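Local atomic coordinates of succinyl-CoA ligase (ADP-forming) subunit alpha (Methanosaeta concilii, PDB entry 6HXI), a protein that belongs to the CoA-ligase family, carries a C-terminal region related to citrate synthase, and binds coenzyme A. Residues D10-K14 with K36-P40; I25-L29 with S41-I45. One frame throughout, in Å; residues are numbered along the deposited sequence.

Contact 1: residues D10-K14 with K36-P40; sequences DINTK and KRSSP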
loop_
_atom_site.group_PDB
_atom_site.type_symbol
_atom_site.label_atom_id
_atom_site.label_comp_id
_atom_site.label_asym_id
_atom_site.label_seq_id
_atom_site.Cartn_x
_atom_site.Cartn_y
_atom_site.Cartn_z
ATOM N N ASP B 10 -42.805 -11.016 34.353
ATOM C CA ASP B 10 -42.633 -12.408 34.721
ATOM C C ASP B 10 -41.383 -12.961 34.039
ATOM O O ASP B 10 -40.613 -12.214 33.413
ATOM C CB ASP B 10 -43.901 -13.245 34.429
ATOM C CG ASP B 10 -44.455 -13.169 33.012
ATOM O OD1 ASP B 10 -43.653 -13.275 32.044
ATOM O OD2 ASP B 10 -45.703 -13.097 32.867
ATOM N N ILE B 11 -41.188 -14.272 34.166
ATOM C CA ILE B 11 -40.063 -14.995 33.621
ATOM C C ILE B 11 -40.143 -15.073 32.082
ATOM O O ILE B 11 -39.165 -15.451 31.456
ATOM C CB ILE B 11 -39.948 -16.365 34.349
ATOM C CG1 ILE B 11 -38.509 -16.915 34.265
ATOM C CG2 ILE B 11 -41.001 -17.373 33.880
ATOM C CD1 ILE B 11 -37.959 -17.583 35.541
ATOM N N ASN B 12 -41.291 -14.693 31.479
ATOM C CA ASN B 12 -41.452 -14.691 30.017
ATOM C C ASN B 12 -41.416 -13.275 29.407
ATOM O O ASN B 12 -41.533 -13.129 28.183
ATOM C CB ASN B 12 -42.708 -15.454 29.588
ATOM C CG ASN B 12 -42.714 -16.897 30.026
ATOM O OD1 ASN B 12 -41.889 -17.710 29.590
ATOM N ND2 ASN B 12 -43.635 -17.235 30.922
ATOM N N THR B 13 -41.225 -12.244 30.253
ATOM C CA THR B 13 -41.116 -10.834 29.834
ATOM C C THR B 13 -39.915 -10.613 28.904
ATOM O O THR B 13 -38.797 -11.016 29.218
ATOM C CB THR B 13 -41.048 -9.938 31.059
ATOM O OG1 THR B 13 -42.286 -10.045 31.752
ATOM C CG2 THR B 13 -40.773 -8.495 30.723
ATOM N N LYS B 14 -40.184 -9.988 27.761
ATOM C CA LYS B 14 -39.223 -9.599 26.736
ATOM C C LYS B 14 -39.258 -8.068 26.631
ATOM O O LYS B 14 -40.329 -7.443 26.721
ATOM C CB LYS B 14 -39.537 -10.284 25.396
ATOM C CG LYS B 14 -39.203 -11.766 25.378
ATOM C CD LYS B 14 -37.701 -12.026 25.307
ATOM C CE LYS B 14 -37.403 -13.446 24.913
ATOM N NZ LYS B 14 -35.991 -13.603 24.485
ATOM N N LYS B 36 -31.931 -18.609 36.061
ATOM C CA LYS B 36 -32.092 -19.831 35.271
ATOM C C LYS B 36 -33.169 -19.668 34.198
ATOM O O LYS B 36 -33.837 -20.642 33.849
ATOM C CB LYS B 36 -32.330 -21.078 36.172
ATOM C CG LYS B 36 -31.238 -21.317 37.209
ATOM C CD LYS B 36 -31.313 -22.725 37.791
ATOM C CE LYS B 36 -29.951 -23.389 37.872
ATOM N NZ LYS B 36 -29.352 -23.656 36.526
ATOM N N ARG B 37 -33.332 -18.437 33.671
ATOM C CA ARG B 37 -34.295 -18.125 32.619
ATOM C C ARG B 37 -33.961 -18.893 31.354
ATOM O O ARG B 37 -32.781 -19.135 31.065
ATOM C CB ARG B 37 -34.320 -16.615 32.302
ATOM C CG ARG B 37 -35.167 -15.777 33.257
ATOM C CD ARG B 37 -35.381 -14.350 32.754
ATOM N NE ARG B 37 -35.873 -14.322 31.372
ATOM C CZ ARG B 37 -36.829 -13.519 30.919
ATOM N NH1 ARG B 37 -37.417 -12.648 31.735
ATOM N NH2 ARG B 37 -37.219 -13.594 29.656
ATOM N N SER B 38 -35.001 -19.287 30.606
ATOM C CA SER B 38 -34.826 -20.028 29.357
ATOM C C SER B 38 -34.271 -19.114 28.286
ATOM O O SER B 38 -33.336 -19.492 27.581
ATOM C CB SER B 38 -36.136 -20.675 28.905
ATOM O OG SER B 38 -37.258 -19.817 29.048
ATOM N N SER B 39 -34.796 -17.889 28.217
ATOM C CA SER B 39 -34.355 -16.921 27.219
ATOM C C SER B 39 -33.910 -15.577 27.831
ATOM O O SER B 39 -34.414 -15.194 28.894
ATOM C CB SER B 39 -35.474 -16.685 26.197
ATOM O OG SER B 39 -34.955 -16.279 24.938
ATOM N N PRO B 40 -33.040 -14.800 27.135
ATOM C CA PRO B 40 -32.709 -13.455 27.630
ATOM C C PRO B 40 -33.967 -12.568 27.709
ATOM O O PRO B 40 -34.906 -12.743 26.927
ATOM C CB PRO B 40 -31.756 -12.930 26.554
ATOM C CG PRO B 40 -31.185 -14.153 25.922
ATOM C CD PRO B 40 -32.343 -15.071 25.856
#
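The carbonyl oxygen of Ile11 lies over the centre of the Arg37 guanidinium, 3.1 Å from CZ, so it meets the face of the cation rather than its N-H groups. None of the three nitrogens has an angle fit for a hydrogen bond to it, and the attraction is probably that of a carbonyl dipole for a delocalised positive charge. The N-H groups are used round the rim instead, toward partners somewhat tilted from the plane. Arg37 NH2 donates to Thr13 O at 3.1 Å, from above the carbonyl plane, and NH1 reaches the same oxygen weakly. A bend at chi3 (51°) brings NE to Ser39 O in its own segment, to which it donates at 3.0 Å. NH1 also bonds to Ala148 O. Further up the side chain, Arg37 CG packs on Ile11 CG1 at 3.7 Å, an aliphatic stem against a branched aliphatic one.

Lys14 works from the other direction. Its chain bends at chi2 (-74°) and then runs extended, bringing NZ to Pro40 O at 2.8 Å, in the carbonyl plane, and to Ser39 OG at 2.9 Å. A long, flexible amine suits this reach. Before it, Asp10 to Thr13 form a type I turn in which Asp10 OD1 accepts from Asn12 N at 2.8 Å, an Asx turn; the Ile11 carbonyl, inside the turn, and the Thr13 carbonyl, at its exit, both face Arg37. Two cations thus join two irregular loops largely through backbone oxygens, which probably ease burial of the Arg37 charge, Asp32 being only a long, weak partner.

Contact 2: residues I25-L29 with S41-I45; sequences IQRML and SISAI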
loop_
_atom_site.group_PDB
_atom_site.type_symbol
_atom_site.label_atom_id
_atom_site.label_comp_id
_atom_site.label_asym_id
_atom_site.label_seq_id
_atom_site.Cartn_x
_atom_site.Cartn_y
_atom_site.Cartn_z
ATOM N N ILE B 25 -27.351 -3.356 29.876
ATOM C CA ILE B 25 -27.698 -4.511 29.052
ATOM C C ILE B 25 -27.095 -5.768 29.695
ATOM O O ILE B 25 -27.833 -6.737 29.933
ATOM C CB ILE B 25 -27.258 -4.340 27.575
ATOM C CG1 ILE B 25 -28.128 -3.284 26.862
ATOM C CG2 ILE B 25 -27.309 -5.669 26.825
ATOM C CD1 ILE B 25 -27.399 -2.545 25.666
ATOM N N GLN B 26 -25.769 -5.729 30.000
ATOM C CA GLN B 26 -25.084 -6.852 30.636
ATOM C C GLN B 26 -25.700 -7.244 31.998
ATOM O O GLN B 26 -25.815 -8.436 32.279
ATOM C CB GLN B 26 -23.557 -6.622 30.755
ATOM C CG GLN B 26 -22.790 -7.902 31.162
ATOM C CD GLN B 26 -23.003 -9.030 30.174
ATOM O OE1 GLN B 26 -22.442 -9.039 29.075
ATOM N NE2 GLN B 26 -23.861 -9.982 30.511
ATOM N N ARG B 27 -26.110 -6.255 32.810
ATOM C CA ARG B 27 -26.722 -6.481 34.125
ATOM C C ARG B 27 -28.022 -7.254 33.980
ATOM O O ARG B 27 -28.243 -8.220 34.717
ATOM C CB ARG B 27 -26.956 -5.151 34.867
ATOM C CG ARG B 27 -25.663 -4.528 35.353
ATOM C CD ARG B 27 -25.876 -3.570 36.474
ATOM N NE ARG B 27 -24.606 -3.260 37.118
ATOM C CZ ARG B 27 -23.937 -2.134 36.931
ATOM N NH1 ARG B 27 -22.791 -1.927 37.557
ATOM N NH2 ARG B 27 -24.403 -1.208 36.103
ATOM N N MET B 28 -28.866 -6.860 32.995
ATOM C CA MET B 28 -30.133 -7.543 32.742
ATOM C C MET B 28 -29.894 -9.015 32.363
ATOM O O MET B 28 -30.472 -9.913 32.975
ATOM C CB MET B 28 -30.961 -6.808 31.678
ATOM C CG MET B 28 -31.573 -5.536 32.201
ATOM S SD MET B 28 -32.486 -4.583 30.968
ATOM C CE MET B 28 -33.929 -5.605 30.761
ATOM N N LEU B 29 -28.970 -9.259 31.415
ATOM C CA LEU B 29 -28.630 -10.602 30.958
ATOM C C LEU B 29 -28.057 -11.461 32.077
ATOM O O LEU B 29 -28.396 -12.646 32.175
ATOM C CB LEU B 29 -27.653 -10.549 29.774
ATOM C CG LEU B 29 -28.208 -9.940 28.505
ATOM C CD1 LEU B 29 -27.093 -9.667 27.499
ATOM C CD2 LEU B 29 -29.273 -10.836 27.898
ATOM N N SER B 41 -33.996 -11.637 28.653
ATOM C CA SER B 41 -35.136 -10.729 28.838
ATOM C C SER B 41 -35.153 -9.576 27.808
ATOM O O SER B 41 -36.049 -8.741 27.870
ATOM C CB SER B 41 -35.095 -10.133 30.239
ATOM O OG SER B 41 -33.917 -9.360 30.407
ATOM N N ILE B 42 -34.144 -9.505 26.916
ATOM C CA ILE B 42 -33.977 -8.442 25.933
ATOM C C ILE B 42 -34.110 -9.012 24.526
ATOM O O ILE B 42 -33.305 -9.856 24.134
ATOM C CB ILE B 42 -32.606 -7.728 26.104
ATOM C CG1 ILE B 42 -32.464 -7.085 27.508
ATOM C CG2 ILE B 42 -32.343 -6.731 24.964
ATOM C CD1 ILE B 42 -31.001 -6.638 27.850
ATOM N N SER B 43 -35.097 -8.519 23.768
ATOM C CA SER B 43 -35.321 -8.914 22.381
ATOM C C SER B 43 -34.413 -8.056 21.481
ATOM O O SER B 43 -33.794 -8.593 20.562
ATOM C CB SER B 43 -36.788 -8.718 22.002
ATOM O OG SER B 43 -37.624 -9.680 22.619
ATOM N N ALA B 44 -34.328 -6.719 21.747
ATOM C CA ALA B 44 -33.498 -5.813 20.943
ATOM C C ALA B 44 -33.057 -4.571 21.701
ATOM O O ALA B 44 -33.641 -4.199 22.726
ATOM C CB ALA B 44 -34.234 -5.394 19.660
ATOM N N ILE B 45 -32.044 -3.904 21.154
ATOM C CA ILE B 45 -31.548 -2.630 21.645
ATOM C C ILE B 45 -32.015 -1.589 20.641
ATOM O O ILE B 45 -32.026 -1.864 19.439
ATOM C CB ILE B 45 -30.016 -2.635 21.807
ATOM C CG1 ILE B 45 -29.580 -3.748 22.783
ATOM C CG2 ILE B 45 -29.480 -1.273 22.254
ATOM C CD1 ILE B 45 -28.402 -4.459 22.317
HETATM O O HOH W 1 -33.756 -9.054 33.403
#
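Ser41 OG, against which the Met28 methyl CE rests at 3.8 Å, is gripped by two polar partners: a water that donates to it at 3.0 Å, and Asp32 OD2 further along the same helix as Met28. The water also donates, weakly, to Met28 O, making a loose bridge from the helix backbone to Ser41, in the loop leading into strand 42-46. With chi1 at 62°, OG stands between its own backbone N and carbonyl carbon, and a small hydroxyl fits this spot at the border of an apolar layer.

Beyond it the contact is largely hydrocarbon. The terminal methyl CD1 of Ile42 sits among Ile25, Met28 and Leu29, against Met28 CB and Ile25 O, both at 3.8 Å, and Ile25 CG2 at 4.0 Å. Ile42 crosses both Ile25 and Met28 at about a right angle; CD1 makes most of its contacts. Met28 bends at chi3 (72°), which turns CE to Ile42 CG1 at 3.9 Å as well as to Ser41. Farther along, Ile25 CD1 meets Ile45 CG1 at 3.8 Å, again with the two chains crossing. Beta-branched isoleucines suit the strand, while the unbranched, flexible methionine can reach both the hydroxyl and Ile42.

Val17 of strand 15-18 and Leu65 of strand 61-68 pack against the same side chains, where helix 22-34 lies on the sheet within a beta-alpha-beta unit, as in Rossmann-like CoA-binding domains. The Ile25 side chain is about 11 Å from bound coenzyme A. Because the touching residues are all buried and almost wholly apolar in their contacts, dispersion and water exclusion probably supply most of the cohesion, with Ser41 adding a polar tie at one margin.

Overall arrangement
Contact 2 lies within the beta-alpha-beta unit; contact 1 joins the loop leading into that unit to the loop between its helix and second strand. Their centres are 11 Å apart. Contact 2 is the interior one, with every touching residue buried, and holds helix 22-34 against strand 42-46, whereas contact 1 is partly exposed. The chemistry follows: cations on carbonyls at the loops, apolar side chains between helix and sheet. The two meet where Pro40 CB packs on Leu29 CD2 at 3.5 Å, and Lys14 CB on Ser43 OG at 3.4 Å. Asp32 serves both, bonding to Ser41 and forming a long, weak ion pair with Arg37.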